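Local coordinates for protein sulfite dehydrogenase (Paracoccus pantotrophus, PDB 2XTS) that oxidises protein-bound sulfane sulfur at a molybdenum cofactor within the Sox system, working as a complex with a heme-carrying cytochrome subunit, at residues 116-121 with 219-223; 84-89 with 100-106; 267-273 with 373-377; 126-130 with 358-364. All coordinates share one frame; numbering follows the deposited sequence.

Interaction 1: 116-121 with 219-223; sequences AFCECA and EGNMW. With CO (cobalt (II) ion), chain G; MTE (phosphonic acidmono-(2-amino-5,6-dimercapto-4-oxo-3,7,8a,9,10,10a-hexahydro-4H-8-oxa-1,3,9,10-tetraaza-anthracen-7-ylmethyl)ester), chain E; 2MO (molybdenum (IV)oxide), chain F.
W223 and C118 form the tight half of this buried contact. The C118 side chain lies over one face of the indole: CB is 3.7 Å from the centroid of the six-membered ring, a CH-pi contact. With SG anti to the backbone N (chi1 178°), the sulfur comes to rest over the five-membered ring as a sulfur-aromatic contact. A116 is small enough to meet the ring edge, its CB 3.8 Å from W223 CH2. Nearby, G220 N donates to E119 O (2.8 Å) from above the carbonyl plane; any CB on G220 would run into the dithiolene sulfur S2' of MTE.

Packing is looser round E219, whose side chain meets A121 CB at 3.7 Å through OE1 but otherwise turns to a hydrated metal. OE1 binds the cobalt ion at 2.1 Å, beside two waters, T259 O and H369 NE2, while OE2 accepts from one of those waters and is salt-bridged to R181.

C120 SG, with both MTE sulfurs, binds molybdenum at 2.4 Å. The oxygen OT1 takes a hydrogen bond from A121 N (3.0 Å) and a weak one from N221 N, so amides of both segments probably polarise the molybdenum-oxygen bond.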
# COMPACT_ATOMS: atom_id res chain seq x y z
N ALA A 116 6.82 7.40 -6.08
CA ALA A 116 8.25 7.46 -6.35
C ALA A 116 8.99 6.37 -5.66
O ALA A 116 8.70 6.03 -4.50
CB ALA A 116 8.81 8.81 -5.89
N PHE A 117 10.02 5.88 -6.34
CA PHE A 117 10.90 4.92 -5.73
C PHE A 117 11.98 5.62 -4.91
O PHE A 117 12.55 6.65 -5.33
CB PHE A 117 11.55 3.98 -6.78
CG PHE A 117 12.61 4.63 -7.66
CD1 PHE A 117 13.92 4.79 -7.20
CD2 PHE A 117 12.30 5.07 -8.93
CE1 PHE A 117 14.88 5.38 -8.00
CE2 PHE A 117 13.25 5.67 -9.69
CZ PHE A 117 14.53 5.84 -9.23
N CYS A 118 12.27 5.03 -3.75
CA CYS A 118 13.39 5.43 -2.90
C CYS A 118 14.40 4.30 -2.98
O CYS A 118 14.13 3.23 -2.45
CB CYS A 118 12.92 5.63 -1.46
SG CYS A 118 14.24 6.07 -0.32
N GLU A 119 15.49 4.51 -3.72
CA GLU A 119 16.53 3.50 -3.89
C GLU A 119 17.78 3.99 -3.18
O GLU A 119 18.30 5.06 -3.49
CB GLU A 119 16.83 3.20 -5.35
CG GLU A 119 17.84 2.08 -5.50
CD GLU A 119 18.21 1.72 -6.92
OE1 GLU A 119 18.00 2.55 -7.84
OE2 GLU A 119 18.76 0.60 -7.08
N CYS A 120 18.28 3.21 -2.24
CA CYS A 120 19.55 3.56 -1.60
C CYS A 120 20.66 3.61 -2.67
O CYS A 120 20.72 2.77 -3.54
CB CYS A 120 19.89 2.51 -0.56
SG CYS A 120 21.38 2.92 0.40
N ALA A 121 21.52 4.61 -2.55
CA ALA A 121 22.65 4.76 -3.44
C ALA A 121 23.48 3.49 -3.49
O ALA A 121 24.09 3.18 -4.54
CB ALA A 121 23.53 5.90 -2.96
N GLU A 219 19.04 9.71 -5.19
CA GLU A 219 19.51 8.69 -4.29
C GLU A 219 18.87 8.79 -2.93
O GLU A 219 18.65 9.88 -2.39
CB GLU A 219 21.05 8.74 -4.22
CG GLU A 219 21.63 9.96 -3.51
CD GLU A 219 23.13 10.16 -3.70
OE1 GLU A 219 23.77 9.33 -4.39
OE2 GLU A 219 23.66 11.16 -3.16
N GLY A 220 18.60 7.62 -2.36
CA GLY A 220 17.82 7.55 -1.12
C GLY A 220 18.39 8.37 0.02
O GLY A 220 17.65 8.85 0.87
N ASN A 221 19.71 8.50 0.10
CA ASN A 221 20.28 9.28 1.19
C ASN A 221 19.70 10.69 1.27
O ASN A 221 19.65 11.27 2.36
CB ASN A 221 21.81 9.32 1.10
CG ASN A 221 22.43 10.03 2.29
OD1 ASN A 221 22.88 11.18 2.17
ND2 ASN A 221 22.35 9.41 3.46
N MET A 222 19.27 11.25 0.15
CA MET A 222 18.78 12.60 0.16
C MET A 222 17.35 12.70 0.67
O MET A 222 16.86 13.80 0.91
CB MET A 222 18.96 13.20 -1.21
CG MET A 222 20.41 13.18 -1.65
SD MET A 222 20.62 13.90 -3.30
CE MET A 222 20.74 15.64 -2.92
N TRP A 223 16.69 11.55 0.85
CA TRP A 223 15.30 11.52 1.34
C TRP A 223 15.33 11.64 2.86
O TRP A 223 15.05 10.68 3.60
CB TRP A 223 14.60 10.24 0.88
CG TRP A 223 14.40 10.09 -0.60
CD1 TRP A 223 15.31 10.26 -1.60
CD2 TRP A 223 13.23 9.58 -1.21
NE1 TRP A 223 14.75 9.96 -2.81
CE2 TRP A 223 13.46 9.54 -2.59
CE3 TRP A 223 11.97 9.23 -0.72
CZ2 TRP A 223 12.49 9.12 -3.49
CZ3 TRP A 223 11.02 8.80 -1.59
CH2 TRP A 223 11.28 8.75 -2.97
CO CO G . 25.41 9.55 -5.64
N1 MTE E . 17.32 10.52 7.15
C2 MTE E . 17.83 10.64 8.37
N2 MTE E . 17.41 11.67 9.14
N3 MTE E . 18.72 9.77 8.87
C4 MTE E . 19.18 8.70 8.15
O4 MTE E . 20.00 7.93 8.69
N5 MTE E . 19.14 7.54 5.93
C6 MTE E . 18.99 7.90 4.54
C7 MTE E . 17.61 8.43 4.16
N8 MTE E . 17.21 9.46 5.08
C9 MTE E . 18.70 8.52 6.80
C10 MTE E . 17.73 9.51 6.31
C1' MTE E . 19.36 6.77 3.59
S1' MTE E . 21.05 6.39 3.35
C2' MTE E . 18.42 6.12 2.86
S2' MTE E . 18.83 4.97 1.65
C3' MTE E . 16.96 6.43 3.09
O3' MTE E . 16.70 7.34 4.17
C4' MTE E . 16.20 5.16 3.43
O4' MTE E . 14.80 5.45 3.56
P MTE E . 13.93 4.34 4.33
O1P MTE E . 14.14 3.11 3.39
O2P MTE E . 14.50 4.06 5.68
O3P MTE E . 12.53 4.85 4.27
MO 2MO F . 21.19 5.09 1.37
OT1 2MO F . 21.51 6.18 -0.02
OT2 2MO F . 22.83 4.49 2.25
O HOH W 1 25.96 11.29 -4.50
O HOH W 2 26.84 8.38 -4.61

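Interaction 2: 84-89 with 100-106; sequences KQDYRL and VFTFEDL
L89 and F101 form an antiparallel hydrogen-bonded pair, with L89 N to F101 O at 3.0 Å and F101 N to L89 O at 2.8 Å. Where the strands part, a water takes over: it donates to K84 O and Y87 O and accepts from F103 N. T102 and D105 close a capping box at the start of helix 103-106, D105 N reaching T102 OG1 while T102 N meets D105 OD2.

Charged groups lie at the margin. R88, bent at chi2 (-68°), folds back so that NH1 holds Q85 O and Y87 O, both at 2.9 Å and both in the guanidinium plane, while CD lies against V100 CG1. Its NE is salt-bridged to D5 of the second subunit, so a leucine here would probably leave both carbonyls without this donor and the aspartate without this partner.

Apolar contacts make up the rest. At the edge the extended K84 chain crosses one face of F103, with CG 4.0 Å from the ring centroid; lysine suits this place, its long aliphatic stem lining the ring and its ammonium reaching E34 of the second subunit. Deeper in, Y87 CE2 touches L106 CD1 (3.6 Å), and L89 CD2 meets L106 CD2.

L89 and L106 continue onto L156 of helix 153-160 and L194 of strand 193-198, while V100 pairs with a strand of a cytochrome chain, carrying the sheet across the interface.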
# COMPACT_ATOMS: atom_id res chain seq x y z
N LYS A 84 4.06 13.99 16.78
CA LYS A 84 3.61 15.17 16.09
C LYS A 84 3.58 16.39 17.02
O LYS A 84 3.74 17.51 16.57
CB LYS A 84 2.24 14.90 15.45
CG LYS A 84 2.30 13.98 14.25
CD LYS A 84 0.92 13.54 13.77
CE LYS A 84 1.03 12.78 12.49
NZ LYS A 84 -0.26 12.18 12.05
N GLN A 85 3.40 16.15 18.32
CA GLN A 85 3.43 17.23 19.31
C GLN A 85 4.83 17.81 19.48
O GLN A 85 5.00 19.03 19.62
CB GLN A 85 2.96 16.72 20.66
CG GLN A 85 1.46 16.57 20.83
CD GLN A 85 0.88 15.28 20.33
OE1 GLN A 85 1.56 14.46 19.69
NE2 GLN A 85 -0.39 15.06 20.66
N ASP A 86 5.84 16.95 19.48
CA ASP A 86 7.23 17.39 19.65
C ASP A 86 7.90 17.89 18.36
O ASP A 86 8.91 18.59 18.42
CB ASP A 86 8.04 16.22 20.21
CG ASP A 86 7.72 15.91 21.66
OD1 ASP A 86 7.06 16.73 22.33
OD2 ASP A 86 8.16 14.82 22.11
N TYR A 87 7.35 17.51 17.23
CA TYR A 87 7.92 17.85 15.94
C TYR A 87 8.00 19.37 15.71
O TYR A 87 7.07 20.10 16.01
CB TYR A 87 7.07 17.23 14.82
CG TYR A 87 7.59 17.51 13.44
CD1 TYR A 87 8.60 16.73 12.90
CD2 TYR A 87 7.11 18.56 12.68
CE1 TYR A 87 9.13 16.98 11.67
CE2 TYR A 87 7.64 18.81 11.43
CZ TYR A 87 8.65 18.02 10.93
OH TYR A 87 9.14 18.33 9.69
N ARG A 88 9.13 19.82 15.19
CA ARG A 88 9.27 21.20 14.74
C ARG A 88 10.04 21.21 13.43
O ARG A 88 11.01 20.46 13.28
CB ARG A 88 10.04 22.03 15.76
CG ARG A 88 9.40 22.18 17.14
CD ARG A 88 8.13 23.02 17.12
NE ARG A 88 7.67 23.24 18.49
CZ ARG A 88 6.93 22.40 19.19
NH1 ARG A 88 6.51 21.25 18.66
NH2 ARG A 88 6.59 22.71 20.44
N LEU A 89 9.63 22.06 12.50
CA LEU A 89 10.37 22.29 11.25
C LEU A 89 10.79 23.75 11.18
O LEU A 89 9.97 24.64 11.27
CB LEU A 89 9.51 21.95 10.02
CG LEU A 89 10.14 22.21 8.64
CD1 LEU A 89 11.31 21.25 8.46
CD2 LEU A 89 9.15 22.06 7.50
N VAL A 100 9.49 28.83 12.18
CA VAL A 100 9.29 27.55 12.85
C VAL A 100 7.83 27.16 12.59
O VAL A 100 6.90 27.97 12.78
CB VAL A 100 9.51 27.62 14.36
CG1 VAL A 100 9.08 26.28 15.05
CG2 VAL A 100 10.96 27.95 14.64
N PHE A 101 7.64 25.91 12.15
CA PHE A 101 6.33 25.30 11.93
C PHE A 101 6.12 24.14 12.89
O PHE A 101 7.04 23.37 13.19
CB PHE A 101 6.21 24.71 10.51
CG PHE A 101 6.37 25.71 9.41
CD1 PHE A 101 5.32 26.54 9.05
CD2 PHE A 101 7.55 25.82 8.72
CE1 PHE A 101 5.46 27.48 8.05
CE2 PHE A 101 7.69 26.74 7.70
CZ PHE A 101 6.64 27.56 7.36
N THR A 102 4.89 24.02 13.36
CA THR A 102 4.44 22.83 14.05
C THR A 102 3.84 21.86 13.03
O THR A 102 3.56 22.22 11.89
CB THR A 102 3.37 23.16 15.07
OG1 THR A 102 2.25 23.71 14.38
CG2 THR A 102 3.87 24.19 16.07
N PHE A 103 3.59 20.62 13.44
CA PHE A 103 2.94 19.70 12.54
C PHE A 103 1.51 20.17 12.18
O PHE A 103 1.07 20.06 11.04
CB PHE A 103 2.94 18.27 13.09
CG PHE A 103 2.59 17.26 12.04
CD1 PHE A 103 3.56 16.83 11.13
CD2 PHE A 103 1.30 16.81 11.88
CE1 PHE A 103 3.25 15.96 10.13
CE2 PHE A 103 0.97 15.91 10.87
CZ PHE A 103 1.95 15.50 10.00
N GLU A 104 0.80 20.73 13.15
CA GLU A 104 -0.52 21.29 12.92
C GLU A 104 -0.48 22.31 11.78
O GLU A 104 -1.37 22.31 10.92
CB GLU A 104 -1.04 21.91 14.21
CG GLU A 104 -2.34 22.62 14.07
CD GLU A 104 -2.79 23.21 15.38
OE1 GLU A 104 -3.68 22.61 16.02
OE2 GLU A 104 -2.27 24.28 15.75
N ASP A 105 0.55 23.16 11.76
CA ASP A 105 0.71 24.15 10.70
C ASP A 105 0.85 23.46 9.33
O ASP A 105 0.30 23.89 8.32
CB ASP A 105 1.97 25.02 10.88
CG ASP A 105 1.95 25.91 12.11
OD1 ASP A 105 0.86 26.36 12.53
OD2 ASP A 105 3.07 26.21 12.60
N LEU A 106 1.69 22.43 9.30
CA LEU A 106 2.01 21.78 8.04
C LEU A 106 0.80 21.12 7.38
O LEU A 106 0.73 21.03 6.16
CB LEU A 106 3.13 20.78 8.27
CG LEU A 106 4.48 21.43 8.62
CD1 LEU A 106 5.48 20.38 8.99
CD2 LEU A 106 5.06 22.31 7.51
O HOH W 3 4.38 20.00 16.12

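Interaction 3: 267-273 with 373-377; sequences VITSPSP and IQTWW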
# COMPACT_ATOMS: atom_id res chain seq x y z
N VAL A 267 15.50 -5.54 -12.54
CA VAL A 267 15.83 -6.86 -12.04
C VAL A 267 14.64 -7.79 -12.22
O VAL A 267 13.50 -7.39 -12.00
CB VAL A 267 16.29 -6.85 -10.54
CG1 VAL A 267 15.21 -6.32 -9.59
CG2 VAL A 267 16.79 -8.24 -10.12
N ILE A 268 14.92 -9.02 -12.64
CA ILE A 268 13.95 -10.11 -12.65
C ILE A 268 13.79 -10.62 -11.22
O ILE A 268 14.73 -11.11 -10.60
CB ILE A 268 14.40 -11.23 -13.61
CG1 ILE A 268 14.29 -10.71 -15.06
CG2 ILE A 268 13.52 -12.46 -13.43
CD1 ILE A 268 15.04 -11.57 -16.10
N THR A 269 12.58 -10.50 -10.68
CA THR A 269 12.30 -10.94 -9.31
C THR A 269 11.89 -12.40 -9.23
O THR A 269 12.05 -13.01 -8.19
CB THR A 269 11.25 -10.02 -8.66
OG1 THR A 269 10.06 -10.01 -9.45
CG2 THR A 269 11.78 -8.59 -8.60
N SER A 270 11.38 -12.94 -10.33
CA SER A 270 11.17 -14.37 -10.41
C SER A 270 11.18 -14.84 -11.84
O SER A 270 10.67 -14.20 -12.71
CB SER A 270 9.86 -14.77 -9.75
OG SER A 270 8.77 -14.43 -10.57
N PRO A 271 11.85 -15.98 -12.08
CA PRO A 271 12.69 -16.76 -11.18
C PRO A 271 13.86 -15.93 -10.64
O PRO A 271 14.31 -15.00 -11.30
CB PRO A 271 13.24 -17.90 -12.07
CG PRO A 271 12.40 -17.93 -13.24
CD PRO A 271 11.87 -16.54 -13.45
N SER A 272 14.32 -16.29 -9.45
CA SER A 272 15.48 -15.67 -8.84
C SER A 272 15.98 -16.65 -7.77
O SER A 272 15.31 -17.65 -7.51
CB SER A 272 15.14 -14.28 -8.26
OG SER A 272 14.20 -14.39 -7.20
N PRO A 273 17.12 -16.38 -7.12
CA PRO A 273 17.63 -17.41 -6.21
C PRO A 273 16.69 -17.84 -5.07
O PRO A 273 16.71 -19.00 -4.69
CB PRO A 273 18.91 -16.79 -5.66
CG PRO A 273 19.39 -15.93 -6.81
CD PRO A 273 18.12 -15.33 -7.39
N ILE A 373 23.24 -4.68 -15.40
CA ILE A 373 22.35 -5.79 -15.69
C ILE A 373 22.69 -6.97 -14.81
O ILE A 373 23.84 -7.39 -14.72
CB ILE A 373 22.44 -6.18 -17.20
CG1 ILE A 373 21.83 -5.08 -18.08
CG2 ILE A 373 21.80 -7.52 -17.52
CD1 ILE A 373 22.16 -5.24 -19.57
N GLN A 374 21.66 -7.52 -14.17
CA GLN A 374 21.76 -8.70 -13.34
C GLN A 374 21.52 -9.96 -14.18
O GLN A 374 20.62 -9.98 -15.02
CB GLN A 374 20.68 -8.63 -12.24
CG GLN A 374 20.62 -9.85 -11.34
CD GLN A 374 21.86 -10.07 -10.50
OE1 GLN A 374 22.55 -11.11 -10.57
NE2 GLN A 374 22.19 -9.08 -9.71
N THR A 375 22.30 -11.00 -13.93
CA THR A 375 22.14 -12.29 -14.60
C THR A 375 21.74 -13.34 -13.57
O THR A 375 22.34 -13.43 -12.49
CB THR A 375 23.46 -12.74 -15.22
OG1 THR A 375 23.96 -11.71 -16.08
CG2 THR A 375 23.30 -14.03 -16.03
N TRP A 376 20.74 -14.14 -13.91
CA TRP A 376 20.41 -15.34 -13.14
C TRP A 376 20.72 -16.59 -13.96
O TRP A 376 20.26 -16.73 -15.11
CB TRP A 376 18.92 -15.44 -12.78
CG TRP A 376 18.34 -14.31 -12.00
CD1 TRP A 376 17.16 -13.70 -12.29
CD2 TRP A 376 18.85 -13.65 -10.82
NE1 TRP A 376 16.90 -12.72 -11.38
CE2 TRP A 376 17.91 -12.67 -10.46
CE3 TRP A 376 19.98 -13.82 -10.01
CZ2 TRP A 376 18.09 -11.83 -9.38
CZ3 TRP A 376 20.15 -13.00 -8.92
CH2 TRP A 376 19.22 -12.02 -8.62
N TRP A 377 21.47 -17.50 -13.36
CA TRP A 377 21.67 -18.82 -13.95
C TRP A 377 20.58 -19.76 -13.45
O TRP A 377 20.54 -20.10 -12.29
CB TRP A 377 23.06 -19.34 -13.59
CG TRP A 377 23.39 -20.70 -14.14
CD1 TRP A 377 22.98 -21.25 -15.30
CD2 TRP A 377 24.29 -21.63 -13.54
NE1 TRP A 377 23.56 -22.49 -15.47
CE2 TRP A 377 24.39 -22.74 -14.41
CE3 TRP A 377 25.06 -21.62 -12.37
CZ2 TRP A 377 25.18 -23.85 -14.12
CZ3 TRP A 377 25.85 -22.74 -12.08
CH2 TRP A 377 25.90 -23.83 -12.96
O HOH W 4 17.49 -9.21 -14.01
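W376 reaches from strand 375-378 to the end of strand 265-270 and the proline-rich loop after it, tying together two strands that are not neighbours in the sheet of the dimerisation domain, an E-set fold related to immunoglobulin-like beta sandwiches. The indole is held between aliphatic groups. Over one face lie S272 CA, 4.1 Å from the centroid of the five-membered ring, and P273 CD, 3.5 Å from that of the six-membered ring, both CH-pi contacts. The proline ring stands roughly perpendicular to the W376 side chain, and its compact shape lets CD approach closely. Against the opposite face rests the aliphatic CG of Q374, two residues earlier in the chain.

A cis peptide bond precedes P271, and S272 OG donates to T269 O (2.7 Å), which probably helps fix the loop over the indole. V267 CG2 approaches W376 CZ2 at 3.9 Å, and I268 CB lies 3.9 Å from W376 CD1, the latter two side chains running antiparallel.

Tryptophan suits the place, offering a broad face and one donor: with CG anti to the carbonyl carbon (chi1 -58°), its NE1 donates to I268 O at 2.8 Å, the oxygen lying near the ring plane.

Interaction 4: 126-130 with 358-364; sequences MEWGG and LRAIRGR. With GOL (glycerol), chain J.
The type I turn E127-G130, in the molybdopterin-binding domain, packs through W128 against the C-terminal end of helix 355-362 in the dimerisation domain, an interdomain contact. The helix meets the indole at its edge: L358 CB is 3.8 Å from W128 CZ3 and lies in the ring plane, and R362 NH1 is 3.4 Å from CZ2, its guanidinium turned 53° from the ring. R362 also binds H369 O and E155 of a cytochrome chain, while W128 NE1 donates to Y368 O.

R359 bends at chi3 (-67°) to bring NH1 to W128 O at 2.8 Å; the oxygen lies in the guanidinium plane, though the donor stands above the carbonyl plane. The same guanidinium is salt-bridged to D356 and E388, and a methionine in its place would probably leave W128 O without this donor and both carboxylates without this partner. G363, just past the helix and with the positive phi that favours glycine, leads to R364, whose NH2 bonds weakly to G129 O (2.9 Å) and whose NE donates to a glycerol.

Arginine suits this border because one guanidinium serves a backbone carbonyl and two acids together; these carboxylates probably temper its charge, while the indole edge packs on L358 and the aliphatic part of R359.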
# COMPACT_ATOMS: atom_id res chain seq x y z
N MET A 126 27.50 -4.05 -3.07
CA MET A 126 28.30 -5.23 -2.72
C MET A 126 28.60 -6.10 -3.93
O MET A 126 29.42 -7.01 -3.85
CB MET A 126 27.62 -6.08 -1.61
CG MET A 126 26.43 -6.93 -2.05
SD MET A 126 24.94 -6.02 -2.47
CE MET A 126 24.42 -5.39 -0.85
N GLU A 127 27.89 -5.87 -5.03
CA GLU A 127 28.06 -6.60 -6.30
C GLU A 127 28.98 -5.91 -7.30
O GLU A 127 29.17 -6.41 -8.40
CB GLU A 127 26.70 -6.87 -6.95
CG GLU A 127 25.71 -7.60 -6.07
CD GLU A 127 26.08 -9.04 -5.86
OE1 GLU A 127 26.08 -9.78 -6.88
OE2 GLU A 127 26.32 -9.45 -4.70
N TRP A 128 29.59 -4.80 -6.92
CA TRP A 128 30.48 -4.10 -7.84
C TRP A 128 31.65 -4.98 -8.28
O TRP A 128 32.11 -4.90 -9.41
CB TRP A 128 31.04 -2.82 -7.23
CG TRP A 128 30.27 -1.58 -7.59
CD1 TRP A 128 29.70 -0.70 -6.71
CD2 TRP A 128 30.05 -1.06 -8.90
NE1 TRP A 128 29.14 0.35 -7.40
CE2 TRP A 128 29.33 0.14 -8.74
CE3 TRP A 128 30.37 -1.48 -10.19
CZ2 TRP A 128 28.95 0.92 -9.82
CZ3 TRP A 128 29.99 -0.70 -11.25
CH2 TRP A 128 29.29 0.49 -11.07
N GLY A 129 32.15 -5.79 -7.36
CA GLY A 129 33.37 -6.55 -7.57
C GLY A 129 33.13 -8.02 -7.86
O GLY A 129 34.09 -8.80 -7.87
N GLY A 130 31.88 -8.42 -8.08
CA GLY A 130 31.56 -9.82 -8.31
C GLY A 130 30.16 -10.16 -7.86
O GLY A 130 29.33 -9.28 -7.69
N LEU A 358 29.85 -0.67 -17.13
CA LEU A 358 30.05 0.28 -16.03
C LEU A 358 31.47 0.27 -15.50
O LEU A 358 32.08 1.33 -15.34
CB LEU A 358 29.07 0.01 -14.90
CG LEU A 358 27.64 0.46 -15.15
CD1 LEU A 358 26.73 -0.21 -14.13
CD2 LEU A 358 27.53 1.95 -15.05
N ARG A 359 32.00 -0.91 -15.24
CA ARG A 359 33.35 -1.05 -14.68
C ARG A 359 34.44 -0.59 -15.66
O ARG A 359 35.47 -0.09 -15.22
CB ARG A 359 33.62 -2.48 -14.21
CG ARG A 359 32.82 -2.86 -13.01
CD ARG A 359 33.22 -4.16 -12.39
NE ARG A 359 32.94 -5.32 -13.24
CZ ARG A 359 32.34 -6.45 -12.87
NH1 ARG A 359 31.89 -6.64 -11.64
NH2 ARG A 359 32.19 -7.41 -13.77
N ALA A 360 34.18 -0.66 -16.96
CA ALA A 360 35.15 -0.17 -17.95
C ALA A 360 35.40 1.32 -17.76
O ALA A 360 36.48 1.82 -18.08
CB ALA A 360 34.65 -0.47 -19.38
N ILE A 361 34.38 2.05 -17.31
CA ILE A 361 34.47 3.49 -17.08
C ILE A 361 34.84 3.83 -15.64
O ILE A 361 35.64 4.72 -15.39
CB ILE A 361 33.14 4.17 -17.45
CG1 ILE A 361 32.85 3.95 -18.94
CG2 ILE A 361 33.18 5.67 -17.13
CD1 ILE A 361 31.51 4.40 -19.39
N ARG A 362 34.24 3.13 -14.68
CA ARG A 362 34.36 3.50 -13.27
C ARG A 362 35.31 2.68 -12.43
O ARG A 362 35.57 3.04 -11.30
CB ARG A 362 33.00 3.35 -12.61
CG ARG A 362 31.91 4.20 -13.20
CD ARG A 362 30.62 3.95 -12.50
NE ARG A 362 29.46 4.55 -13.09
CZ ARG A 362 28.27 4.48 -12.53
NH1 ARG A 362 28.13 3.90 -11.33
NH2 ARG A 362 27.22 4.96 -13.16
N GLY A 363 35.82 1.57 -12.97
CA GLY A 363 36.55 0.65 -12.16
C GLY A 363 35.63 -0.03 -11.17
O GLY A 363 34.42 -0.14 -11.39
N ARG A 364 36.22 -0.47 -10.06
CA ARG A 364 35.59 -1.41 -9.15
C ARG A 364 35.22 -0.81 -7.80
O ARG A 364 34.56 -1.47 -7.01
CB ARG A 364 36.52 -2.61 -8.95
CG ARG A 364 36.91 -3.24 -10.28
CD ARG A 364 37.75 -4.49 -10.16
NE ARG A 364 36.99 -5.65 -9.71
CZ ARG A 364 36.26 -6.43 -10.51
NH1 ARG A 364 36.14 -6.17 -11.81
NH2 ARG A 364 35.63 -7.48 -10.00
C1 GOL J . 37.11 -8.01 -5.00
O1 GOL J . 38.38 -8.61 -5.03
C2 GOL J . 36.89 -6.96 -6.09
O2 GOL J . 37.06 -7.43 -7.42
C3 GOL J . 37.83 -5.78 -5.86
O3 GOL J . 37.42 -4.78 -6.75

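How the interactions relate
Interaction 2 comes first along the chain and lies farthest out, on the molybdopterin-binding domain, its centre 24 Å from that of interaction 1 and 44 Å from those of interactions 3 and 4. Helix 103-106 of interaction 2 leads into strand 112-119, which carries one side of interaction 1 at the metal centre. Interaction 3 lies wholly in the dimerisation domain, whereas interaction 4 joins the two domains. Interactions 1 and 4 alternate their segments along the chain, as do 3 and 4, and their nearest atoms are about 6 and 5 Å apart. The molybdenum site is thus set close to the domain junction, while interactions 2, 3 and 4 all border cytochrome chains.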